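Local coordinates for protein putative Ribokinase II (Escherichia coli O6, PDB 3IQ0) that binds ATP and magnesium and, as a putative ribokinase of the pfkB family, probably transfers phosphate from ATP to a sugar hydroxyl, at residues Ala41-Leu50 with Pro296-Ile306; Lys223-Gly233 with Tyr236-Ser247. One frame throughout, in Å; residues are numbered along the deposited sequence.

Contact 1 of 2, residues Ala41-Leu50 with Pro296-Ile306; sequences AIFIDQVTRL and PMEGTSRLMEI
Met297, a selenomethionine, lies against one side of helix 39-49 along its whole side chain. Its CB is 4.0 Å from Ile42 CG1, and its CG rests 3.4 Å from Asp45 OD2. Held out by an extended chain (chi2 -175°), the Met297 side chain crosses that of Asp45 at about a right angle, with SE 3.6 Å from Asp45 CG. The bend at chi3 then turns CE back to the helix, where it meets Ala41 CB at 3.8 Å. Beside it, Ile42 CD1 packs on Pro296 CB. In this ribokinase-fold protein the chain segment after helix 276-290 thus runs in the same direction alongside the much earlier helix 39-49, and Arg72 makes a long, weak ion pair with Asp45 and a weak hydrogen bond to Met297 O.

Further on, the contact turns polar. Arg49, bent at chi2 and chi3, crosses Thr300 at about a right angle; its NH1 makes a weak but nearly straight hydrogen bond to Thr300 OG1 (3.3 Å, 172°), which lies at the guanidinium edge. One water links Arg49 NH2 to Glu305 OE2, another joins Arg49 O to Leu303 N. Glu305 OE1 also takes the N-H of the N-cap residue Arg302. Leu50 CD2 touches both Leu303 CB and Ile306 CD1, 4.0 Å from the latter.

Contact 2 of 2, residues Lys223-Gly233 with Tyr236-Ser247; sequences KEVIVKRGNQG and YYSANEQFHVES. With ATP (adenosine-5'-triphosphate), chain G.
Val225 and Tyr237 form an antiparallel hydrogen-bonded pair in the beta hairpin of strands 224-228 and 234-237, near one margin of the central sheet of the ribokinase fold; strand 242-245 follows as its last strand. Val225 N gives a bond to Tyr237 O (163°), and Tyr237 N returns one to Val225 O.

On the face of Ile226 and Tyr236, the Tyr236 ring reaches past Ile226 CG1 to Glu224. With CG opposite the backbone N (chi1 175°), its hydroxyl donates to the anti lone pair of Glu224 OE2 at 2.6 Å, the carboxylate and ring planes standing 81° apart. Arg270 pairs with the same oxygen. On the other face, the Val227 CG2 methyl butts against the edge of the Tyr237 ring, 3.9 Å from CE2, while Val227 CG1 lies over one face of the Arg229 guanidinium, toward its rim. The guanidinium edge meets Tyr237 OH through a weak bond from NH2, and Glu198 holds NH1 in a salt bridge.

At the turn, Gly233 presses its bare CA into the bend at Val245 and Glu246, 3.2 Å from Val245 O, and Ser247 CB fills the notch beside Gly233 N. The end of strand 224-228 and the loop after it cradle ATP: Lys228 NZ hydrogen-bonds to O2B and forms a salt bridge with Asp167, Gly230 N weakly meets O2A, and Asn231 CB abuts adenine C6. O3' of the ribose donates to Gly233 O. From strand 242-245, His244 NE2 donates to Gln232 O at 3.1 Å, nearly in both the imidazole and carbonyl planes.

Overall arrangement
Contact 1 is mostly buried and joins segments far apart in sequence; contact 2, nested inside the loop that contact 1 closes, is partly buried and local, a hairpin with the strand after it. Their centres are 21 Å apart and they do not touch, yet both adjoin helices 258-271 and 276-290. Apolar packing, including a selenomethionine, opens contact 1; at its more exposed end water-bridged polar groups lie beside further leucine and isoleucine packing. Paired backbone bonds, a short tyrosine-carboxylate bond and a histidine bond to a loop carbonyl hold contact 2. ATP relates them unequally: contact 2 supplies pocket residues directly, whereas the Ile42 side chain of contact 1 remains about 8 Å from the nucleotide.

Contact 1 of 2, residues Ala41-Leu50 with Pro296-Ile306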
loop_
_atom_site.group_PDB
_atom_site.type_symbol
_atom_site.label_atom_id
_atom_site.label_comp_id
_atom_site.label_asym_id
_atom_site.label_seq_id
_atom_site.Cartn_x
_atom_site.Cartn_y
_atom_site.Cartn_z
ATOM N N ALA B 41 -15.079 0.940 -10.306
ATOM C CA ALA B 41 -15.712 -0.225 -9.694
ATOM C C ALA B 41 -17.066 0.116 -9.077
ATOM O O ALA B 41 -18.023 -0.644 -9.209
ATOM C CB ALA B 41 -14.791 -0.833 -8.636
ATOM N N ILE B 42 -17.144 1.251 -8.394
ATOM C CA ILE B 42 -18.400 1.665 -7.786
ATOM C C ILE B 42 -19.410 2.005 -8.887
ATOM O O ILE B 42 -20.589 1.656 -8.790
ATOM C CB ILE B 42 -18.192 2.877 -6.857
ATOM C CG1 ILE B 42 -17.139 2.535 -5.800
ATOM C CG2 ILE B 42 -19.506 3.246 -6.185
ATOM C CD1 ILE B 42 -16.677 3.713 -4.986
ATOM N N PHE B 43 -18.944 2.677 -9.933
ATOM C CA PHE B 43 -19.807 3.031 -11.057
ATOM C C PHE B 43 -20.427 1.761 -11.631
ATOM O O PHE B 43 -21.648 1.643 -11.753
ATOM C CB PHE B 43 -18.994 3.716 -12.169
ATOM C CG PHE B 43 -19.749 3.895 -13.470
ATOM C CD1 PHE B 43 -20.562 5.008 -13.675
ATOM C CD2 PHE B 43 -19.642 2.951 -14.490
ATOM C CE1 PHE B 43 -21.255 5.184 -14.876
ATOM C CE2 PHE B 43 -20.333 3.110 -15.700
ATOM C CZ PHE B 43 -21.139 4.229 -15.891
ATOM N N ILE B 44 -19.568 0.812 -11.982
ATOM C CA ILE B 44 -20.017 -0.438 -12.579
ATOM C C ILE B 44 -20.866 -1.285 -11.642
ATOM O O ILE B 44 -21.740 -2.020 -12.096
ATOM C CB ILE B 44 -18.812 -1.267 -13.100
ATOM C CG1 ILE B 44 -19.226 -2.012 -14.364
ATOM C CG2 ILE B 44 -18.322 -2.241 -12.047
ATOM C CD1 ILE B 44 -19.563 -1.091 -15.507
ATOM N N ASP B 45 -20.616 -1.198 -10.340
ATOM C CA ASP B 45 -21.422 -1.976 -9.400
ATOM C C ASP B 45 -22.851 -1.419 -9.407
ATOM O O ASP B 45 -23.827 -2.173 -9.309
ATOM C CB ASP B 45 -20.847 -1.900 -7.989
ATOM C CG ASP B 45 -21.446 -2.942 -7.064
ATOM O OD1 ASP B 45 -21.375 -4.139 -7.398
ATOM O OD2 ASP B 45 -21.974 -2.567 -6.000
ATOM N N GLN B 46 -22.980 -0.103 -9.538
ATOM C CA GLN B 46 -24.308 0.500 -9.559
ATOM C C GLN B 46 -25.011 0.092 -10.847
ATOM O O GLN B 46 -26.209 -0.173 -10.846
ATOM C CB GLN B 46 -24.217 2.028 -9.452
ATOM C CG GLN B 46 -25.573 2.752 -9.444
ATOM C CD GLN B 46 -26.532 2.185 -8.412
ATOM O OE1 GLN B 46 -27.320 1.272 -8.701
ATOM N NE2 GLN B 46 -26.464 2.707 -7.203
ATOM N N VAL B 47 -24.262 0.019 -11.944
ATOM C CA VAL B 47 -24.854 -0.391 -13.209
ATOM C C VAL B 47 -25.421 -1.802 -13.116
ATOM O O VAL B 47 -26.560 -2.034 -13.504
ATOM C CB VAL B 47 -23.834 -0.363 -14.363
ATOM C CG1 VAL B 47 -24.431 -1.013 -15.587
ATOM C CG2 VAL B 47 -23.426 1.075 -14.669
ATOM N N THR B 48 -24.632 -2.745 -12.608
ATOM C CA THR B 48 -25.111 -4.122 -12.510
ATOM C C THR B 48 -26.231 -4.292 -11.494
ATOM O O THR B 48 -27.057 -5.187 -11.633
ATOM C CB THR B 48 -23.989 -5.116 -12.144
ATOM O OG1 THR B 48 -24.468 -6.444 -12.363
ATOM C CG2 THR B 48 -23.586 -4.981 -10.659
ATOM N N ARG B 49 -26.267 -3.442 -10.474
ATOM C CA ARG B 49 -27.321 -3.561 -9.485
ATOM C C ARG B 49 -28.653 -3.098 -10.058
ATOM O O ARG B 49 -29.706 -3.432 -9.522
ATOM C CB ARG B 49 -26.973 -2.770 -8.228
ATOM C CG ARG B 49 -25.791 -3.354 -7.478
ATOM C CD ARG B 49 -25.980 -3.166 -6.002
ATOM N NE ARG B 49 -27.055 -4.010 -5.497
ATOM C CZ ARG B 49 -27.716 -3.772 -4.372
ATOM N NH1 ARG B 49 -27.419 -2.710 -3.644
ATOM N NH2 ARG B 49 -28.665 -4.603 -3.967
ATOM N N LEU B 50 -28.604 -2.324 -11.143
ATOM C CA LEU B 50 -29.823 -1.859 -11.796
ATOM C C LEU B 50 -30.265 -2.889 -12.854
ATOM O O LEU B 50 -31.276 -2.705 -13.535
ATOM C CB LEU B 50 -29.610 -0.461 -12.401
ATOM C CG LEU B 50 -29.495 0.617 -11.302
ATOM C CD1 LEU B 50 -29.101 1.963 -11.890
ATOM C CD2 LEU B 50 -30.837 0.722 -10.553
ATOM N N PRO B 296 -17.526 3.307 0.432
ATOM C CA PRO B 296 -17.538 3.728 -0.973
ATOM C C PRO B 296 -18.561 3.050 -1.875
ATOM O O PRO B 296 -19.252 3.716 -2.653
ATOM C CB PRO B 296 -16.104 3.440 -1.436
ATOM C CG PRO B 296 -15.306 3.540 -0.181
ATOM C CD PRO B 296 -16.188 2.815 0.804
HETATM N N MSE B 297 -18.665 1.733 -1.770
HETATM C CA MSE B 297 -19.575 0.972 -2.624
HETATM C C MSE B 297 -20.749 0.366 -1.870
HETATM O O MSE B 297 -21.495 -0.440 -2.418
HETATM C CB MSE B 297 -18.781 -0.147 -3.307
HETATM C CG MSE B 297 -19.446 -0.748 -4.525
HETATM SE SE MSE B 297 -18.443 -2.237 -5.189
HETATM C CE MSE B 297 -16.756 -1.345 -5.479
ATOM N N GLU B 298 -20.924 0.761 -0.618
ATOM C CA GLU B 298 -21.990 0.193 0.199
ATOM C C GLU B 298 -23.338 0.896 0.080
ATOM O O GLU B 298 -24.323 0.463 0.674
ATOM C CB GLU B 298 -21.542 0.174 1.657
ATOM C CG GLU B 298 -20.162 -0.438 1.844
ATOM C CD GLU B 298 -20.059 -1.834 1.263
ATOM O OE1 GLU B 298 -20.853 -2.709 1.663
ATOM O OE2 GLU B 298 -19.184 -2.060 0.400
ATOM N N GLY B 299 -23.384 1.973 -0.693
ATOM C CA GLY B 299 -24.627 2.707 -0.835
ATOM C C GLY B 299 -25.351 2.552 -2.159
ATOM O O GLY B 299 -26.310 3.279 -2.408
ATOM N N THR B 300 -24.919 1.618 -3.004
ATOM C CA THR B 300 -25.583 1.427 -4.293
ATOM C C THR B 300 -27.012 0.941 -4.062
ATOM O O THR B 300 -27.303 0.325 -3.033
ATOM C CB THR B 300 -24.827 0.420 -5.183
ATOM O OG1 THR B 300 -24.827 -0.871 -4.564
ATOM C CG2 THR B 300 -23.394 0.891 -5.405
ATOM N N SER B 301 -27.897 1.223 -5.017
ATOM C CA SER B 301 -29.298 0.849 -4.881
ATOM C C SER B 301 -29.876 0.077 -6.062
ATOM O O SER B 301 -29.397 0.194 -7.195
ATOM C CB SER B 301 -30.153 2.104 -4.682
ATOM O OG SER B 301 -29.704 2.900 -3.612
ATOM N N ARG B 302 -30.918 -0.703 -5.778
ATOM C CA ARG B 302 -31.625 -1.460 -6.802
ATOM C C ARG B 302 -32.646 -0.492 -7.378
ATOM O O ARG B 302 -33.041 0.467 -6.713
ATOM C CB ARG B 302 -32.343 -2.673 -6.200
ATOM C CG ARG B 302 -31.413 -3.768 -5.702
ATOM C CD ARG B 302 -32.171 -5.056 -5.413
ATOM N NE ARG B 302 -32.825 -5.592 -6.605
ATOM C CZ ARG B 302 -33.497 -6.739 -6.641
ATOM N NH1 ARG B 302 -33.609 -7.481 -5.548
ATOM N NH2 ARG B 302 -34.061 -7.148 -7.769
ATOM N N LEU B 303 -33.090 -0.749 -8.599
ATOM C CA LEU B 303 -34.031 0.140 -9.260
ATOM C C LEU B 303 -35.262 0.503 -8.432
ATOM O O LEU B 303 -35.571 1.679 -8.277
ATOM C CB LEU B 303 -34.448 -0.459 -10.604
ATOM C CG LEU B 303 -35.320 0.458 -11.462
ATOM C CD1 LEU B 303 -34.560 1.736 -11.768
ATOM C CD2 LEU B 303 -35.708 -0.256 -12.748
HETATM N N MSE B 304 -35.957 -0.485 -7.880
HETATM C CA MSE B 304 -37.138 -0.164 -7.093
HETATM C C MSE B 304 -36.852 0.480 -5.742
HETATM O O MSE B 304 -37.750 1.058 -5.125
HETATM C CB MSE B 304 -38.037 -1.389 -6.939
HETATM C CG MSE B 304 -38.772 -1.731 -8.233
HETATM SE SE MSE B 304 -39.590 -0.181 -9.151
HETATM C CE MSE B 304 -41.289 -0.185 -8.233
ATOM N N GLU B 305 -35.611 0.404 -5.270
ATOM C CA GLU B 305 -35.300 1.064 -4.005
ATOM C C GLU B 305 -35.324 2.553 -4.325
ATOM O O GLU B 305 -35.806 3.352 -3.536
ATOM C CB GLU B 305 -33.930 0.636 -3.466
ATOM C CG GLU B 305 -33.841 -0.859 -3.193
ATOM C CD GLU B 305 -32.517 -1.301 -2.587
ATOM O OE1 GLU B 305 -31.454 -0.824 -3.035
ATOM O OE2 GLU B 305 -32.546 -2.152 -1.665
ATOM N N ILE B 306 -34.816 2.918 -5.500
ATOM C CA ILE B 306 -34.809 4.316 -5.927
ATOM C C ILE B 306 -36.260 4.768 -6.125
ATOM O O ILE B 306 -36.671 5.838 -5.671
ATOM C CB ILE B 306 -34.062 4.487 -7.272
ATOM C CG1 ILE B 306 -32.617 3.982 -7.145
ATOM C CG2 ILE B 306 -34.080 5.951 -7.692
ATOM C CD1 ILE B 306 -31.853 3.991 -8.466
HETATM O O HOH W 1 -32.575 -3.046 -9.822
HETATM O O HOH W 2 -30.470 -3.549 -1.841
#

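Contact 2 of 2, residues Lys223-Gly233 with Tyr236-Ser247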
loop_
_atom_site.group_PDB
_atom_site.type_symbol
_atom_site.label_atom_id
_atom_site.label_comp_id
_atom_site.label_asym_id
_atom_site.label_seq_id
_atom_site.Cartn_x
_atom_site.Cartn_y
_atom_site.Cartn_z
ATOM N N LYS B 223 -23.151 15.434 -26.908
ATOM C CA LYS B 223 -24.593 15.463 -27.072
ATOM C C LYS B 223 -25.341 15.772 -25.784
ATOM O O LYS B 223 -26.371 16.444 -25.804
ATOM C CB LYS B 223 -25.068 14.126 -27.648
ATOM C CG LYS B 223 -24.465 13.814 -29.012
ATOM C CD LYS B 223 -24.861 12.435 -29.519
ATOM C CE LYS B 223 -24.199 12.134 -30.860
ATOM N NZ LYS B 223 -22.709 12.238 -30.793
ATOM N N GLU B 224 -24.820 15.281 -24.663
ATOM C CA GLU B 224 -25.455 15.496 -23.371
ATOM C C GLU B 224 -24.448 15.841 -22.295
ATOM O O GLU B 224 -23.383 15.237 -22.203
ATOM C CB GLU B 224 -26.229 14.247 -22.948
ATOM C CG GLU B 224 -27.420 13.928 -23.835
ATOM C CD GLU B 224 -27.991 12.552 -23.573
ATOM O OE1 GLU B 224 -27.304 11.558 -23.863
ATOM O OE2 GLU B 224 -29.126 12.459 -23.074
ATOM N N VAL B 225 -24.800 16.826 -21.485
ATOM C CA VAL B 225 -23.961 17.258 -20.381
ATOM C C VAL B 225 -24.820 17.177 -19.131
ATOM O O VAL B 225 -25.814 17.901 -19.004
ATOM C CB VAL B 225 -23.482 18.711 -20.572
ATOM C CG1 VAL B 225 -22.646 19.154 -19.372
ATOM C CG2 VAL B 225 -22.676 18.817 -21.855
ATOM N N ILE B 226 -24.464 16.266 -18.231
ATOM C CA ILE B 226 -25.204 16.111 -16.987
ATOM C C ILE B 226 -24.357 16.672 -15.853
ATOM O O ILE B 226 -23.314 16.113 -15.512
ATOM C CB ILE B 226 -25.537 14.627 -16.687
ATOM C CG1 ILE B 226 -26.519 14.077 -17.719
ATOM C CG2 ILE B 226 -26.164 14.507 -15.315
ATOM C CD1 ILE B 226 -25.905 13.736 -19.049
ATOM N N VAL B 227 -24.803 17.784 -15.274
ATOM C CA VAL B 227 -24.059 18.410 -14.190
ATOM C C VAL B 227 -24.582 18.044 -12.814
ATOM O O VAL B 227 -25.753 18.263 -12.495
ATOM C CB VAL B 227 -24.054 19.945 -14.322
ATOM C CG1 VAL B 227 -23.399 20.570 -13.101
ATOM C CG2 VAL B 227 -23.298 20.348 -15.580
ATOM N N LYS B 228 -23.693 17.478 -12.009
ATOM C CA LYS B 228 -24.006 17.076 -10.644
ATOM C C LYS B 228 -23.731 18.270 -9.732
ATOM O O LYS B 228 -22.671 18.886 -9.814
ATOM C CB LYS B 228 -23.129 15.881 -10.260
ATOM C CG LYS B 228 -23.480 14.615 -11.025
ATOM C CD LYS B 228 -22.331 13.629 -11.039
ATOM C CE LYS B 228 -21.195 14.132 -11.908
ATOM N NZ LYS B 228 -20.048 13.188 -11.928
ATOM N N ARG B 229 -24.687 18.598 -8.869
ATOM C CA ARG B 229 -24.541 19.749 -7.985
ATOM C C ARG B 229 -24.578 19.423 -6.498
ATOM O O ARG B 229 -25.155 20.170 -5.713
ATOM C CB ARG B 229 -25.629 20.781 -8.303
ATOM C CG ARG B 229 -25.676 21.221 -9.757
ATOM C CD ARG B 229 -26.804 22.217 -10.001
ATOM N NE ARG B 229 -26.869 22.634 -11.401
ATOM C CZ ARG B 229 -25.890 23.266 -12.042
ATOM N NH1 ARG B 229 -24.756 23.564 -11.412
ATOM N NH2 ARG B 229 -26.039 23.593 -13.319
ATOM N N GLY B 230 -23.953 18.315 -6.114
ATOM C CA GLY B 230 -23.926 17.925 -4.715
ATOM C C GLY B 230 -25.287 17.921 -4.046
ATOM O O GLY B 230 -26.194 17.223 -4.482
ATOM N N ASN B 231 -25.439 18.700 -2.979
ATOM C CA ASN B 231 -26.712 18.745 -2.276
ATOM C C ASN B 231 -27.678 19.798 -2.809
ATOM O O ASN B 231 -28.490 20.336 -2.059
ATOM C CB ASN B 231 -26.493 18.968 -0.777
ATOM C CG ASN B 231 -25.745 20.247 -0.478
ATOM O OD1 ASN B 231 -26.074 21.309 -1.004
ATOM N ND2 ASN B 231 -24.733 20.154 0.380
ATOM N N GLN B 232 -27.591 20.096 -4.101
ATOM C CA GLN B 232 -28.500 21.065 -4.708
ATOM C C GLN B 232 -29.120 20.475 -5.967
ATOM O O GLN B 232 -29.686 21.197 -6.789
ATOM C CB GLN B 232 -27.771 22.367 -5.047
ATOM C CG GLN B 232 -28.445 23.614 -4.457
ATOM C CD GLN B 232 -29.921 23.748 -4.846
ATOM O OE1 GLN B 232 -30.255 23.984 -6.011
ATOM N NE2 GLN B 232 -30.807 23.598 -3.863
ATOM N N GLY B 233 -29.008 19.155 -6.108
ATOM C CA GLY B 233 -29.580 18.478 -7.257
ATOM C C GLY B 233 -28.628 18.286 -8.421
ATOM O O GLY B 233 -27.419 18.117 -8.241
ATOM N N TYR B 236 -29.504 18.898 -16.501
ATOM C CA TYR B 236 -29.318 18.208 -17.772
ATOM C C TYR B 236 -29.262 19.264 -18.868
ATOM O O TYR B 236 -30.039 20.222 -18.849
ATOM C CB TYR B 236 -30.491 17.264 -18.046
ATOM C CG TYR B 236 -30.442 16.595 -19.406
ATOM C CD1 TYR B 236 -29.791 15.373 -19.583
ATOM C CD2 TYR B 236 -31.044 17.185 -20.516
ATOM C CE1 TYR B 236 -29.745 14.754 -20.831
ATOM C CE2 TYR B 236 -31.003 16.578 -21.766
ATOM C CZ TYR B 236 -30.354 15.365 -21.917
ATOM O OH TYR B 236 -30.326 14.755 -23.146
ATOM N N TYR B 237 -28.355 19.083 -19.820
ATOM C CA TYR B 237 -28.206 20.029 -20.922
ATOM C C TYR B 237 -27.988 19.332 -22.258
ATOM O O TYR B 237 -27.111 18.481 -22.388
ATOM C CB TYR B 237 -27.015 20.959 -20.674
ATOM C CG TYR B 237 -27.088 21.759 -19.399
ATOM C CD1 TYR B 237 -27.927 22.865 -19.292
ATOM C CD2 TYR B 237 -26.309 21.414 -18.297
ATOM C CE1 TYR B 237 -27.988 23.611 -18.116
ATOM C CE2 TYR B 237 -26.362 22.149 -17.118
ATOM C CZ TYR B 237 -27.201 23.245 -17.034
ATOM O OH TYR B 237 -27.247 23.970 -15.869
ATOM N N SER B 238 -28.790 19.705 -23.248
ATOM C CA SER B 238 -28.662 19.163 -24.598
ATOM C C SER B 238 -28.939 20.328 -25.541
ATOM O O SER B 238 -29.445 21.364 -25.113
ATOM C CB SER B 238 -29.669 18.034 -24.845
ATOM O OG SER B 238 -30.999 18.518 -24.829
ATOM N N ALA B 239 -28.604 20.171 -26.816
ATOM C CA ALA B 239 -28.838 21.245 -27.769
ATOM C C ALA B 239 -30.324 21.582 -27.853
ATOM O O ALA B 239 -30.698 22.725 -28.122
ATOM C CB ALA B 239 -28.317 20.848 -29.143
ATOM N N ASN B 240 -31.167 20.590 -27.597
ATOM C CA ASN B 240 -32.606 20.775 -27.688
ATOM C C ASN B 240 -33.318 21.157 -26.397
ATOM O O ASN B 240 -34.302 21.898 -26.426
ATOM C CB ASN B 240 -33.228 19.509 -28.266
ATOM C CG ASN B 240 -32.549 19.074 -29.543
ATOM O OD1 ASN B 240 -32.056 17.949 -29.644
ATOM N ND2 ASN B 240 -32.505 19.967 -30.526
ATOM N N GLU B 241 -32.833 20.664 -25.264
ATOM C CA GLU B 241 -33.484 20.990 -24.004
ATOM C C GLU B 241 -32.526 21.300 -22.865
ATOM O O GLU B 241 -31.307 21.146 -22.986
ATOM C CB GLU B 241 -34.439 19.863 -23.603
ATOM C CG GLU B 241 -33.765 18.547 -23.278
ATOM C CD GLU B 241 -34.755 17.405 -23.186
ATOM O OE1 GLU B 241 -35.866 17.623 -22.659
ATOM O OE2 GLU B 241 -34.420 16.287 -23.630
ATOM N N GLN B 242 -33.102 21.740 -21.753
ATOM C CA GLN B 242 -32.339 22.112 -20.572
ATOM C C GLN B 242 -33.267 22.090 -19.367
ATOM O O GLN B 242 -34.328 22.714 -19.391
ATOM C CB GLN B 242 -31.778 23.521 -20.770
ATOM C CG GLN B 242 -30.985 24.085 -19.610
ATOM C CD GLN B 242 -30.517 25.507 -19.881
ATOM O OE1 GLN B 242 -31.313 26.442 -19.888
ATOM N NE2 GLN B 242 -29.222 25.670 -20.123
ATOM N N PHE B 243 -32.882 21.363 -18.323
ATOM C CA PHE B 243 -33.695 21.297 -17.115
ATOM C C PHE B 243 -32.882 20.838 -15.913
ATOM O O PHE B 243 -31.774 20.321 -16.059
ATOM C CB PHE B 243 -34.905 20.385 -17.328
ATOM C CG PHE B 243 -34.552 18.968 -17.639
ATOM C CD1 PHE B 243 -34.269 18.067 -16.620
ATOM C CD2 PHE B 243 -34.507 18.529 -18.959
ATOM C CE1 PHE B 243 -33.948 16.745 -16.909
ATOM C CE2 PHE B 243 -34.186 17.212 -19.262
ATOM C CZ PHE B 243 -33.907 16.316 -18.234
ATOM N N HIS B 244 -33.444 21.033 -14.725
ATOM C CA HIS B 244 -32.763 20.686 -13.489
ATOM C C HIS B 244 -33.723 20.112 -12.447
ATOM O O HIS B 244 -34.932 20.324 -12.524
ATOM C CB HIS B 244 -32.040 21.947 -12.975
ATOM C CG HIS B 244 -31.833 21.989 -11.492
ATOM N ND1 HIS B 244 -32.853 22.258 -10.604
ATOM C CD2 HIS B 244 -30.717 21.823 -10.742
ATOM C CE1 HIS B 244 -32.374 22.258 -9.373
ATOM N NE2 HIS B 244 -31.080 21.997 -9.429
ATOM N N VAL B 245 -33.173 19.361 -11.496
ATOM C CA VAL B 245 -33.959 18.763 -10.422
ATOM C C VAL B 245 -33.347 19.126 -9.070
ATOM O O VAL B 245 -32.130 19.287 -8.951
ATOM C CB VAL B 245 -34.016 17.218 -10.538
ATOM C CG1 VAL B 245 -34.672 16.821 -11.845
ATOM C CG2 VAL B 245 -32.617 16.629 -10.441
ATOM N N GLU B 246 -34.195 19.265 -8.057
ATOM C CA GLU B 246 -33.734 19.606 -6.720
ATOM C C GLU B 246 -33.213 18.365 -6.026
ATOM O O GLU B 246 -33.579 17.247 -6.384
ATOM C CB GLU B 246 -34.878 20.173 -5.882
ATOM C CG GLU B 246 -35.523 21.423 -6.427
ATOM C CD GLU B 246 -36.645 21.907 -5.533
ATOM O OE1 GLU B 246 -37.615 21.146 -5.334
ATOM O OE2 GLU B 246 -36.552 23.043 -5.023
ATOM N N SER B 247 -32.370 18.567 -5.019
ATOM C CA SER B 247 -31.813 17.457 -4.265
ATOM C C SER B 247 -32.832 16.959 -3.250
ATOM O O SER B 247 -33.698 17.710 -2.803
ATOM C CB SER B 247 -30.548 17.893 -3.524
ATOM O OG SER B 247 -30.868 18.809 -2.495
HETATM P PG ATP G . -17.120 12.587 -7.169
HETATM O O1G ATP G . -17.151 11.695 -5.956
HETATM O O2G ATP G . -15.777 13.247 -7.351
HETATM O O3G ATP G . -17.470 11.793 -8.428
HETATM P PB ATP G . -19.308 14.472 -7.795
HETATM O O1B ATP G . -19.209 15.949 -7.562
HETATM O O2B ATP G . -19.175 13.906 -9.165
HETATM O O3B ATP G . -18.228 13.714 -6.872
HETATM P PA ATP G . -21.545 14.822 -6.049
HETATM O O1A ATP G . -20.910 14.652 -4.686
HETATM O O2A ATP G . -21.812 16.174 -6.592
HETATM O O3A ATP G . -20.668 13.996 -7.146
HETATM O "O5'" ATP G . -22.956 13.833 -6.588
HETATM C "C5'" ATP G . -23.739 12.806 -7.001
HETATM C "C4'" ATP G . -25.133 13.355 -7.166
HETATM O "O4'" ATP G . -25.568 12.773 -5.930
HETATM C "C3'" ATP G . -25.482 14.858 -6.887
HETATM O "O3'" ATP G . -25.552 15.683 -8.038
HETATM C "C2'" ATP G . -26.727 14.738 -6.123
HETATM O "O2'" ATP G . -27.850 14.589 -7.002
HETATM C "C1'" ATP G . -26.509 13.555 -5.229
HETATM N N9 ATP G . -25.932 13.979 -3.888
HETATM C C8 ATP G . -24.607 14.064 -3.478
HETATM N N7 ATP G . -24.496 14.484 -2.208
HETATM C C5 ATP G . -25.733 14.673 -1.752
HETATM C C6 ATP G . -26.378 15.130 -0.473
HETATM N N6 ATP G . -25.602 15.439 0.566
HETATM N N1 ATP G . -27.786 15.203 -0.397
HETATM C C2 ATP G . -28.636 14.887 -1.460
HETATM N N3 ATP G . -28.094 14.462 -2.676
HETATM C C4 ATP G . -26.697 14.351 -2.865
HETATM O O HOH W 3 -27.278 17.907 -27.821
#